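Local coordinates for extracellular solute-binding protein (Bordetella parapertussis, PDB 3PU5) that probably binds a small solute, perhaps a polyamine as in its relatives, outside the cytoplasm and hands it to a membrane importer, at residues N44-A48 with F65-D69; P58-A64 with M244-G250; M70-I74 with A99-G103; L107-S111 with Y277-N281. All coordinates share one frame; numbering follows the deposited sequence.

Contact 1 of 4, residues N44-A48 with F65-D69; sequences NPAHA and FGGND
The start of helix 44-53 packs against the strand-to-helix junction 65-69, where strand 62-65 runs into helix 67-75: Asn44, Pro45 and Ala48 meet Phe65, Gly66 and Asp69. The contact closes a helix-strand-helix passage in the alpha/beta lobe of a periplasmic-binding-protein fold. The side chains of Asn44 and Phe65 run side by side with opposed headings, the amide plane tilted 29° from the ring. Asn44 OD1 reaches the N-H of Gly66, the N-cap of helix 67-75, in a weak bond that is long (Asn44 OD1 to Gly66 N, 3.3 Å) but nearly straight (172°). On the same amide, ND2 lies 3.6 Å from Gly66 CA, an approach possible because Gly66 has no side chain there. Phe65 CG sits between the backbone N and the carbonyl carbon (chi1 52°), and this turns its ring along helix 44-53. Phe65 CZ touches Ala48 CB at 3.9 Å, and His47 CB comes close to CD2 and CE2 of the Phe65 ring, while Asn44 O stands over one face near the rim. Asp69 brings its carboxylate to the start of the other helix: Asp69 OD2 lies 3.4 Å from Pro45 N, which has no hydrogen to give. A water instead donates to Asp69 OD2 (water O to OD2, 2.7 Å), accepts from Asp69 N and weakly from Asn44 ND2. Asp69 OD1 forms a salt bridge with Arg72. That arginine partly offsets the negative charge, which at the N-terminal end of helix 44-53 is probably still favourable to that helix.

Contact 2 of 4, residues P58-A64 with M244-G250; sequences PPYDVAA and MAVVKGG
Pro58 lies against the turn Val247-Gly250: its CB meets Val247 CG1 at 3.8 Å, while CG and CD rest on the backbone of Lys248 and Gly249, with Pro58 CD 3.3 Å from Gly249 O. That turn is a type II beta turn, closed by Gly250 N bonding to Val247 O. Tyr60 touches next, its carbonyl O sitting 3.4 Å from Val247 CB and close to both methyls. Asp61 then accepts the bond from Val247 N (Val247 N to Asp61 O, 3.0 Å); a water also donates to this oxygen and bridges it to Val247 O. The Asp61 carboxylate makes its hydrogen bonds outside the segments, OD1 with Tyr9 N, OD2 with Lys251 N and a glycerol probably from the crystallisation liquor. From Val62 the pairing is regular antiparallel sheet between strands 62-65 and 238-246. Val62 also bonds by its backbone to strand 7-12, and the pairings give the order 36-41, 7-12, 62-65, 238-246, 106-107, with strand 62-65 between 7-12 and the antiparallel 238-246, as in type II periplasmic binding proteins. Val62 faces Val246 in a non-hydrogen-bonded pair and, with CG1 anti to the backbone N (chi1 174°), touches CG of selenomethionine Met244 at 3.7 Å. Ala63 and Ala245 form the hydrogen-bonded pair, each N to the other's O: Ala63 N to Ala245 O is 2.8 Å, and the reverse bond is equally short. Ala63 CB points to the same face as Ala245 and packs on Val247 CG2. Ala64, on the Val62 side, brings its CB 4.4 Å from Met244 CE.

Contact 3 of 4, residues M70-I74 with A99-G103; sequences MYRLI and ADWEG
Ile74 and Trp101 cross at about a right angle, with Ile74 CG1 at the indole edge, near its plane, 4.0 Å from Trp101 CE3. The same branch carries CD1 past the ring to the backbone, where Ile74 CD1 lies 3.3 Å from Trp101 O. Tyr71 comes to the neighbouring corner: Trp101 CZ3 sits at the edge of the phenol ring, near its plane, 4.0 Å from Tyr71 CD2, and the two rings meet at an angle and are not stacked. Tyr71 CG points away from its own N (chi1 -154°), which swings the phenol ring out toward the loop, Tyr71 CE2 reaching 3.9 Å from Asp100 O. CG of selenomethionine Met70 also touches Trp101 CZ3. The other branch of Ile74, CG2, meets the carboxylate end of the extended Glu102 chain, 3.9 Å from OE2. Within the loop, Asp100 CB lies 3.5 Å above the centre of one indole face, and Asp100 OD2 is held by Thr305 OG1. Helix 305-322 also covers Tyr71 through Thr305, Ala306 and Ile309. This is helix-to-loop packing, in which the connection from helix 67-75 to strand 106-107 lays Trp101 on the helix within an alpha/beta solute-binding lobe.

Contact 4 of 4, residues L107-S111 with Y277-N281; sequences LYDYS and YGAVN
Two backbone hydrogen bonds make Tyr110 and Gly278 a single antiparallel bridge. Tyr110 N gives to Gly278 O at 2.9 Å, and Gly278 N gives to Tyr110 O over the same distance. Beside the bridge, Asp109 CA makes a C-H...O contact with Gly278 O. A CH-pi contact reinforces the pair: with chi1 at 66°, the Tyr110 ring folds back over the bridge, and Gly278 CA stands 3.7 Å from the Tyr110 ring centroid, 15° off the normal. The lack of a side chain on Gly278 permits this approach. At the ring edge, near its plane, Ala279 O lies 3.2 Å from Tyr110 CE2; the phenol OH hydrogen-bonds to Pro295 O. Segment 107-111 joins strand 106-107 to strand 111-117, probably as one of the crossings between the two lobes of the binding-protein fold. The Asp109 carboxylate lies over a face of the Tyr277 ring. Asp109 OD1 is 3.5 Å above the Tyr277 ring plane, toward the rim, the planes 22° apart, and the nearest atoms are Asp109 CG and Tyr277 CD2 at 3.4 Å. The apolar contacts gather on Val280, whose CG1 touches Leu107 CB at 4.2 Å and Tyr110 CD2 at the ring edge. Its other methyl, CG2, packs over the backbone, 3.4 Å from Leu107 O.

In the fold
Contacts 2 and 4 are the buried ones and rely on antiparallel backbone pairing, a regular ladder in contact 2 and a single bridge in contact 4; contacts 1 and 3 are partly buried and depend on side chains. Contacts 1 and 3 share helix 67-75, with polar groups, a water and some apolar packing at its start, and mainly apolar packing along 70-74. Strand 62-65 links contact 1 to contact 2, and Met70 CE lies 3.5 Å from Ala63 O, tying contact 3 to the sheet. Contact 4, nearest the chain centre, touches contact 2 through Tyr108 on Met244 and contact 3 through Trp101 on Leu107, but not contact 1.

Contact 1 of 4, residues N44-A48 with F65-D69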
loop_
_atom_site.group_PDB
_atom_site.type_symbol
_atom_site.label_atom_id
_atom_site.label_comp_id
_atom_site.label_asym_id
_atom_site.label_seq_id
_atom_site.Cartn_x
_atom_site.Cartn_y
_atom_site.Cartn_z
ATOM N N ASN A 44 -6.802 -7.246 -10.179
ATOM C CA ASN A 44 -5.623 -8.005 -9.799
ATOM C C ASN A 44 -5.746 -9.490 -10.132
ATOM O O ASN A 44 -4.861 -10.047 -10.767
ATOM C CB ASN A 44 -5.299 -7.788 -8.315
ATOM C CG ASN A 44 -5.026 -6.326 -7.984
ATOM O OD1 ASN A 44 -4.670 -5.536 -8.860
ATOM N ND2 ASN A 44 -5.199 -5.959 -6.710
ATOM N N PRO A 45 -6.851 -10.138 -9.708
ATOM C CA PRO A 45 -7.059 -11.571 -9.962
ATOM C C PRO A 45 -7.141 -11.924 -11.442
ATOM O O PRO A 45 -6.653 -12.981 -11.828
ATOM C CB PRO A 45 -8.417 -11.855 -9.321
ATOM C CG PRO A 45 -8.639 -10.765 -8.364
ATOM C CD PRO A 45 -7.891 -9.573 -8.832
ATOM N N ALA A 46 -7.769 -11.065 -12.246
ATOM C CA ALA A 46 -7.914 -11.312 -13.681
ATOM C C ALA A 46 -6.571 -11.210 -14.401
ATOM O O ALA A 46 -6.228 -12.061 -15.224
ATOM C CB ALA A 46 -8.921 -10.347 -14.296
ATOM N N HIS A 47 -5.820 -10.157 -14.098
ATOM C CA HIS A 47 -4.485 -10.001 -14.669
ATOM C C HIS A 47 -3.595 -11.199 -14.332
ATOM O O HIS A 47 -2.968 -11.776 -15.210
ATOM C CB HIS A 47 -3.829 -8.713 -14.174
ATOM C CG HIS A 47 -4.237 -7.494 -14.940
ATOM N ND1 HIS A 47 -4.402 -6.258 -14.347
ATOM C CD2 HIS A 47 -4.512 -7.320 -16.255
ATOM C CE1 HIS A 47 -4.751 -5.374 -15.267
ATOM N NE2 HIS A 47 -4.822 -5.994 -16.433
ATOM N N ALA A 48 -3.550 -11.568 -13.053
ATOM C CA ALA A 48 -2.719 -12.687 -12.617
ATOM C C ALA A 48 -3.124 -13.985 -13.298
ATOM O O ALA A 48 -2.270 -14.712 -13.794
ATOM C CB ALA A 48 -2.767 -12.846 -11.118
ATOM N N PHE A 65 0.483 -4.975 -10.381
ATOM C CA PHE A 65 -0.769 -5.050 -9.634
ATOM C C PHE A 65 -0.568 -5.518 -8.188
ATOM O O PHE A 65 0.558 -5.638 -7.720
ATOM C CB PHE A 65 -1.812 -5.923 -10.354
ATOM C CG PHE A 65 -1.312 -7.286 -10.741
ATOM C CD1 PHE A 65 -1.231 -8.306 -9.801
ATOM C CD2 PHE A 65 -0.945 -7.556 -12.051
ATOM C CE1 PHE A 65 -0.767 -9.575 -10.162
ATOM C CE2 PHE A 65 -0.485 -8.821 -12.420
ATOM C CZ PHE A 65 -0.395 -9.829 -11.473
ATOM N N GLY A 66 -1.676 -5.788 -7.499
ATOM C CA GLY A 66 -1.669 -6.097 -6.078
ATOM C C GLY A 66 -0.804 -7.257 -5.623
ATOM O O GLY A 66 -0.582 -8.212 -6.363
ATOM N N GLY A 67 -0.353 -7.176 -4.373
ATOM C CA GLY A 67 0.563 -8.143 -3.801
ATOM C C GLY A 67 0.049 -9.568 -3.691
ATOM O O GLY A 67 0.783 -10.512 -4.000
ATOM N N ASN A 68 -1.195 -9.733 -3.248
ATOM C CA ASN A 68 -1.786 -11.070 -3.108
ATOM C C ASN A 68 -1.715 -11.892 -4.390
ATOM O O ASN A 68 -1.234 -13.032 -4.406
ATOM C CB ASN A 68 -3.247 -10.959 -2.696
ATOM C CG ASN A 68 -3.410 -10.500 -1.275
ATOM O OD1 ASN A 68 -2.700 -10.967 -0.377
ATOM N ND2 ASN A 68 -4.352 -9.581 -1.052
ATOM N N ASP A 69 -2.209 -11.302 -5.471
ATOM C CA ASP A 69 -2.231 -11.989 -6.750
ATOM C C ASP A 69 -0.846 -12.075 -7.369
ATOM O O ASP A 69 -0.520 -13.075 -8.016
ATOM C CB ASP A 69 -3.234 -11.324 -7.681
ATOM C CG ASP A 69 -4.649 -11.548 -7.224
ATOM O OD1 ASP A 69 -5.119 -12.704 -7.323
ATOM O OD2 ASP A 69 -5.272 -10.583 -6.729
HETATM O O HOH W 1 -3.977 -8.680 -5.353
#

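Contact 2 of 4, residues P58-A64 with M244-G250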
loop_
_atom_site.group_PDB
_atom_site.type_symbol
_atom_site.label_atom_id
_atom_site.label_comp_id
_atom_site.label_asym_id
_atom_site.label_seq_id
_atom_site.Cartn_x
_atom_site.Cartn_y
_atom_site.Cartn_z
ATOM N N PRO A 58 3.438 -14.209 -24.099
ATOM C CA PRO A 58 2.566 -13.621 -23.076
ATOM C C PRO A 58 1.862 -12.394 -23.636
ATOM O O PRO A 58 2.408 -11.730 -24.515
ATOM C CB PRO A 58 3.541 -13.180 -21.972
ATOM C CG PRO A 58 4.856 -13.733 -22.332
ATOM C CD PRO A 58 4.860 -13.977 -23.806
ATOM N N PRO A 59 0.669 -12.080 -23.118
ATOM C CA PRO A 59 -0.040 -10.888 -23.586
ATOM C C PRO A 59 0.578 -9.620 -22.982
ATOM O O PRO A 59 0.528 -8.542 -23.593
ATOM C CB PRO A 59 -1.452 -11.102 -23.047
ATOM C CG PRO A 59 -1.255 -11.908 -21.798
ATOM C CD PRO A 59 0.026 -12.693 -21.945
ATOM N N TYR A 60 1.178 -9.757 -21.800
ATOM C CA TYR A 60 1.743 -8.613 -21.100
ATOM C C TYR A 60 3.242 -8.756 -20.865
ATOM O O TYR A 60 3.752 -9.858 -20.650
ATOM C CB TYR A 60 1.019 -8.370 -19.768
ATOM C CG TYR A 60 -0.489 -8.405 -19.880
ATOM C CD1 TYR A 60 -1.138 -7.838 -20.974
ATOM C CD2 TYR A 60 -1.263 -9.012 -18.902
ATOM C CE1 TYR A 60 -2.521 -7.877 -21.092
ATOM C CE2 TYR A 60 -2.649 -9.050 -19.005
ATOM C CZ TYR A 60 -3.272 -8.483 -20.103
ATOM O OH TYR A 60 -4.652 -8.522 -20.216
ATOM N N ASP A 61 3.936 -7.623 -20.889
ATOM C CA ASP A 61 5.382 -7.578 -20.671
ATOM C C ASP A 61 5.747 -7.181 -19.235
ATOM O O ASP A 61 6.788 -7.588 -18.706
ATOM C CB ASP A 61 6.008 -6.594 -21.654
ATOM C CG ASP A 61 5.635 -6.911 -23.086
ATOM O OD1 ASP A 61 4.840 -6.152 -23.683
ATOM O OD2 ASP A 61 6.112 -7.946 -23.588
ATOM N N VAL A 62 4.897 -6.367 -18.619
ATOM C CA VAL A 62 5.134 -5.908 -17.252
ATOM C C VAL A 62 3.911 -6.193 -16.401
ATOM O O VAL A 62 2.798 -5.773 -16.728
ATOM C CB VAL A 62 5.492 -4.406 -17.188
ATOM C CG1 VAL A 62 5.591 -3.929 -15.721
ATOM C CG2 VAL A 62 6.807 -4.146 -17.917
ATOM N N ALA A 63 4.125 -6.945 -15.328
ATOM C CA ALA A 63 3.066 -7.253 -14.388
ATOM C C ALA A 63 3.083 -6.186 -13.323
ATOM O O ALA A 63 4.080 -6.022 -12.626
ATOM C CB ALA A 63 3.282 -8.622 -13.769
ATOM N N ALA A 64 1.987 -5.447 -13.208
ATOM C CA ALA A 64 1.920 -4.377 -12.231
ATOM C C ALA A 64 0.556 -4.392 -11.571
ATOM O O ALA A 64 -0.426 -3.908 -12.147
ATOM C CB ALA A 64 2.185 -3.028 -12.909
HETATM N N MSE A 244 5.622 -4.329 -9.069
HETATM C CA MSE A 244 5.991 -4.345 -10.472
HETATM C C MSE A 244 6.997 -5.462 -10.750
HETATM O O MSE A 244 7.932 -5.671 -9.986
HETATM C CB MSE A 244 6.584 -3.004 -10.900
HETATM C CG MSE A 244 6.783 -2.897 -12.410
HETATM SE SE MSE A 244 7.293 -1.069 -12.981
HETATM C CE MSE A 244 5.564 -0.163 -12.785
ATOM N N ALA A 245 6.806 -6.156 -11.864
ATOM C CA ALA A 245 7.668 -7.264 -12.245
ATOM C C ALA A 245 7.700 -7.453 -13.761
ATOM O O ALA A 245 6.744 -7.112 -14.469
ATOM C CB ALA A 245 7.207 -8.564 -11.560
ATOM N N VAL A 246 8.804 -8.025 -14.235
ATOM C CA VAL A 246 8.963 -8.393 -15.635
ATOM C C VAL A 246 8.403 -9.796 -15.891
ATOM O O VAL A 246 8.796 -10.755 -15.228
ATOM C CB VAL A 246 10.449 -8.379 -16.039
ATOM C CG1 VAL A 246 10.609 -8.820 -17.494
ATOM C CG2 VAL A 246 11.045 -6.989 -15.827
ATOM N N VAL A 247 7.498 -9.907 -16.863
ATOM C CA VAL A 247 6.881 -11.186 -17.232
ATOM C C VAL A 247 7.805 -12.076 -18.070
ATOM O O VAL A 247 8.238 -11.681 -19.158
ATOM C CB VAL A 247 5.575 -10.947 -18.021
ATOM C CG1 VAL A 247 5.026 -12.261 -18.575
ATOM C CG2 VAL A 247 4.545 -10.221 -17.139
ATOM N N LYS A 248 8.113 -13.267 -17.560
ATOM C CA LYS A 248 8.984 -14.205 -18.274
ATOM C C LYS A 248 8.480 -14.450 -19.687
ATOM O O LYS A 248 7.312 -14.768 -19.877
ATOM C CB LYS A 248 9.038 -15.557 -17.555
ATOM C CG LYS A 248 10.113 -15.712 -16.504
ATOM C CD LYS A 248 10.213 -17.182 -16.085
ATOM C CE LYS A 248 10.877 -17.334 -14.721
ATOM N NZ LYS A 248 10.897 -18.766 -14.279
ATOM N N GLY A 249 9.361 -14.311 -20.676
ATOM C CA GLY A 249 9.016 -14.624 -22.054
ATOM C C GLY A 249 8.412 -13.470 -22.833
ATOM O O GLY A 249 8.109 -13.611 -24.013
ATOM N N GLY A 250 8.213 -12.332 -22.174
ATOM C CA GLY A 250 7.748 -11.139 -22.861
ATOM C C GLY A 250 8.936 -10.407 -23.467
ATOM O O GLY A 250 10.007 -10.993 -23.629
HETATM O O HOH W 2 8.666 -9.225 -20.473
#

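Contact 3 of 4, residues M70-I74 with A99-G103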
loop_
_atom_site.group_PDB
_atom_site.type_symbol
_atom_site.label_atom_id
_atom_site.label_comp_id
_atom_site.label_asym_id
_atom_site.label_seq_id
_atom_site.Cartn_x
_atom_site.Cartn_y
_atom_site.Cartn_z
HETATM N N MSE A 70 -0.019 -11.052 -7.145
HETATM C CA MSE A 70 1.364 -11.113 -7.610
HETATM C C MSE A 70 2.091 -12.280 -6.961
HETATM O O MSE A 70 2.941 -12.920 -7.585
HETATM C CB MSE A 70 2.126 -9.812 -7.341
HETATM C CG MSE A 70 3.515 -9.783 -7.994
HETATM SE SE MSE A 70 3.380 -9.703 -9.957
HETATM C CE MSE A 70 2.540 -7.932 -10.105
ATOM N N TYR A 71 1.766 -12.554 -5.702
ATOM C CA TYR A 71 2.393 -13.671 -5.015
ATOM C C TYR A 71 2.052 -14.980 -5.725
ATOM O O TYR A 71 2.808 -15.932 -5.662
ATOM C CB TYR A 71 1.984 -13.722 -3.541
ATOM C CG TYR A 71 3.019 -14.404 -2.666
ATOM C CD1 TYR A 71 2.843 -15.717 -2.232
ATOM C CD2 TYR A 71 4.180 -13.738 -2.288
ATOM C CE1 TYR A 71 3.793 -16.346 -1.437
ATOM C CE2 TYR A 71 5.134 -14.355 -1.496
ATOM C CZ TYR A 71 4.935 -15.661 -1.074
ATOM O OH TYR A 71 5.887 -16.279 -0.286
ATOM N N ARG A 72 0.918 -15.017 -6.419
ATOM C CA ARG A 72 0.555 -16.196 -7.206
ATOM C C ARG A 72 1.581 -16.442 -8.316
ATOM O O ARG A 72 2.003 -17.578 -8.558
ATOM C CB ARG A 72 -0.844 -16.034 -7.822
ATOM C CG ARG A 72 -1.970 -15.948 -6.814
ATOM C CD ARG A 72 -3.253 -15.430 -7.465
ATOM N NE ARG A 72 -3.812 -16.379 -8.424
ATOM C CZ ARG A 72 -4.869 -16.129 -9.190
ATOM N NH1 ARG A 72 -5.484 -14.955 -9.113
ATOM N NH2 ARG A 72 -5.319 -17.054 -10.033
ATOM N N LEU A 73 1.964 -15.365 -8.990
ATOM C CA LEU A 73 2.890 -15.439 -10.106
ATOM C C LEU A 73 4.294 -15.759 -9.625
ATOM O O LEU A 73 5.076 -16.387 -10.332
ATOM C CB LEU A 73 2.901 -14.116 -10.859
ATOM C CG LEU A 73 1.617 -13.856 -11.619
ATOM C CD1 LEU A 73 1.859 -12.774 -12.658
ATOM C CD2 LEU A 73 1.190 -15.147 -12.274
ATOM N N ILE A 74 4.612 -15.302 -8.422
ATOM C CA ILE A 74 5.870 -15.666 -7.781
ATOM C C ILE A 74 5.938 -17.168 -7.561
ATOM O O ILE A 74 6.930 -17.810 -7.899
ATOM C CB ILE A 74 6.021 -14.979 -6.421
ATOM C CG1 ILE A 74 6.434 -13.528 -6.620
ATOM C CG2 ILE A 74 7.085 -15.687 -5.584
ATOM C CD1 ILE A 74 7.814 -13.401 -7.205
ATOM N N ALA A 99 11.666 -7.383 -0.607
ATOM C CA ALA A 99 11.875 -8.600 0.179
ATOM C C ALA A 99 10.939 -9.768 -0.142
ATOM O O ALA A 99 11.365 -10.916 -0.116
ATOM C CB ALA A 99 11.839 -8.294 1.675
ATOM N N ASP A 100 9.675 -9.494 -0.442
ATOM C CA ASP A 100 8.732 -10.587 -0.676
ATOM C C ASP A 100 8.884 -11.261 -2.053
ATOM O O ASP A 100 8.359 -12.347 -2.277
ATOM C CB ASP A 100 7.284 -10.100 -0.500
ATOM C CG ASP A 100 6.918 -9.842 0.962
ATOM O OD1 ASP A 100 7.628 -10.338 1.864
ATOM O OD2 ASP A 100 5.914 -9.150 1.213
ATOM N N TRP A 101 9.596 -10.624 -2.973
ATOM C CA TRP A 101 9.425 -10.963 -4.392
ATOM C C TRP A 101 10.527 -11.838 -5.009
ATOM O O TRP A 101 10.606 -12.006 -6.226
ATOM C CB TRP A 101 9.144 -9.676 -5.187
ATOM C CG TRP A 101 8.207 -8.824 -4.395
ATOM C CD1 TRP A 101 8.499 -7.652 -3.755
ATOM C CD2 TRP A 101 6.841 -9.121 -4.084
ATOM N NE1 TRP A 101 7.392 -7.191 -3.079
ATOM C CE2 TRP A 101 6.361 -8.076 -3.267
ATOM C CE3 TRP A 101 5.970 -10.166 -4.424
ATOM C CZ2 TRP A 101 5.052 -8.043 -2.794
ATOM C CZ3 TRP A 101 4.670 -10.128 -3.947
ATOM C CH2 TRP A 101 4.226 -9.073 -3.143
ATOM N N GLU A 102 11.359 -12.399 -4.141
ATOM C CA GLU A 102 12.361 -13.384 -4.522
ATOM C C GLU A 102 13.213 -12.950 -5.711
ATOM O O GLU A 102 13.488 -13.741 -6.615
ATOM C CB GLU A 102 11.700 -14.760 -4.742
ATOM C CG GLU A 102 11.123 -15.328 -3.443
ATOM C CD GLU A 102 10.406 -16.654 -3.608
ATOM O OE1 GLU A 102 10.748 -17.425 -4.534
ATOM O OE2 GLU A 102 9.494 -16.927 -2.797
ATOM N N GLY A 103 13.629 -11.684 -5.689
ATOM C CA GLY A 103 14.507 -11.133 -6.704
ATOM C C GLY A 103 13.842 -10.926 -8.048
ATOM O O GLY A 103 14.517 -10.751 -9.067
#

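Contact 4 of 4, residues L107-S111 with Y277-N281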
loop_
_atom_site.group_PDB
_atom_site.type_symbol
_atom_site.label_atom_id
_atom_site.label_comp_id
_atom_site.label_asym_id
_atom_site.label_seq_id
_atom_site.Cartn_x
_atom_site.Cartn_y
_atom_site.Cartn_z
ATOM N N LEU A 107 7.767 -3.333 -4.912
ATOM C CA LEU A 107 6.695 -2.354 -4.777
ATOM C C LEU A 107 7.109 -1.127 -5.586
ATOM O O LEU A 107 8.302 -0.838 -5.695
ATOM C CB LEU A 107 6.464 -1.971 -3.311
ATOM C CG LEU A 107 5.432 -2.778 -2.514
ATOM C CD1 LEU A 107 5.967 -4.165 -2.200
ATOM C CD2 LEU A 107 5.026 -2.053 -1.224
ATOM N N TYR A 108 6.144 -0.424 -6.181
ATOM C CA TYR A 108 6.477 0.778 -6.946
ATOM C C TYR A 108 5.807 2.050 -6.429
ATOM O O TYR A 108 5.953 3.118 -7.019
ATOM C CB TYR A 108 6.278 0.595 -8.460
ATOM C CG TYR A 108 4.863 0.376 -8.982
ATOM C CD1 TYR A 108 4.120 1.437 -9.513
ATOM C CD2 TYR A 108 4.307 -0.903 -9.038
ATOM C CE1 TYR A 108 2.839 1.229 -10.052
ATOM C CE2 TYR A 108 3.030 -1.120 -9.567
ATOM C CZ TYR A 108 2.306 -0.053 -10.070
ATOM O OH TYR A 108 1.054 -0.276 -10.596
ATOM N N ASP A 109 5.066 1.908 -5.333
ATOM C CA ASP A 109 4.697 3.033 -4.474
ATOM C C ASP A 109 4.270 2.441 -3.132
ATOM O O ASP A 109 4.092 1.231 -3.017
ATOM C CB ASP A 109 3.597 3.919 -5.107
ATOM C CG ASP A 109 2.215 3.258 -5.118
ATOM O OD1 ASP A 109 1.673 2.990 -4.027
ATOM O OD2 ASP A 109 1.656 3.033 -6.215
ATOM N N TYR A 110 4.141 3.271 -2.109
ATOM C CA TYR A 110 3.548 2.787 -0.866
ATOM C C TYR A 110 2.533 3.798 -0.317
ATOM O O TYR A 110 2.760 5.007 -0.358
ATOM C CB TYR A 110 4.623 2.366 0.172
ATOM C CG TYR A 110 5.489 3.486 0.717
ATOM C CD1 TYR A 110 5.065 4.249 1.793
ATOM C CD2 TYR A 110 6.740 3.772 0.160
ATOM C CE1 TYR A 110 5.848 5.270 2.296
ATOM C CE2 TYR A 110 7.526 4.803 0.657
ATOM C CZ TYR A 110 7.072 5.549 1.720
ATOM O OH TYR A 110 7.832 6.578 2.228
ATOM N N SER A 111 1.385 3.294 0.123
ATOM C CA SER A 111 0.439 4.101 0.894
ATOM C C SER A 111 0.447 3.573 2.316
ATOM O O SER A 111 0.647 2.372 2.526
ATOM C CB SER A 111 -0.972 4.053 0.293
ATOM O OG SER A 111 -1.522 2.755 0.382
ATOM N N TYR A 277 1.326 9.517 -2.652
ATOM C CA TYR A 277 1.936 8.258 -2.240
ATOM C C TYR A 277 3.381 8.492 -1.816
ATOM O O TYR A 277 3.974 9.536 -2.124
ATOM C CB TYR A 277 1.974 7.264 -3.401
ATOM C CG TYR A 277 0.644 6.686 -3.840
ATOM C CD1 TYR A 277 -0.452 6.639 -2.982
ATOM C CD2 TYR A 277 0.500 6.155 -5.111
ATOM C CE1 TYR A 277 -1.661 6.088 -3.397
ATOM C CE2 TYR A 277 -0.697 5.608 -5.531
ATOM C CZ TYR A 277 -1.769 5.571 -4.675
ATOM O OH TYR A 277 -2.949 5.014 -5.116
ATOM N N GLY A 278 3.949 7.497 -1.131
ATOM C CA GLY A 278 5.366 7.482 -0.840
ATOM C C GLY A 278 6.139 6.753 -1.925
ATOM O O GLY A 278 5.704 5.705 -2.395
ATOM N N ALA A 279 7.287 7.313 -2.313
ATOM C CA ALA A 279 8.151 6.717 -3.329
ATOM C C ALA A 279 9.042 5.648 -2.723
ATOM O O ALA A 279 9.511 5.791 -1.588
ATOM C CB ALA A 279 9.009 7.780 -3.981
ATOM N N VAL A 280 9.289 4.588 -3.485
ATOM C CA VAL A 280 10.174 3.516 -3.035
ATOM C C VAL A 280 11.639 3.783 -3.407
ATOM O O VAL A 280 12.529 3.024 -3.039
ATOM C CB VAL A 280 9.736 2.147 -3.593
ATOM C CG1 VAL A 280 8.313 1.816 -3.133
ATOM C CG2 VAL A 280 9.823 2.145 -5.120
ATOM N N ASN A 281 11.880 4.861 -4.143
ATOM C CA ASN A 281 13.239 5.282 -4.469
ATOM C C ASN A 281 13.704 6.277 -3.393
ATOM O O ASN A 281 13.086 7.324 -3.209
ATOM C CB ASN A 281 13.264 5.911 -5.863
ATOM C CG ASN A 281 14.680 6.159 -6.381
ATOM O OD1 ASN A 281 15.549 6.640 -5.654
ATOM N ND2 ASN A 281 14.905 5.852 -7.649
#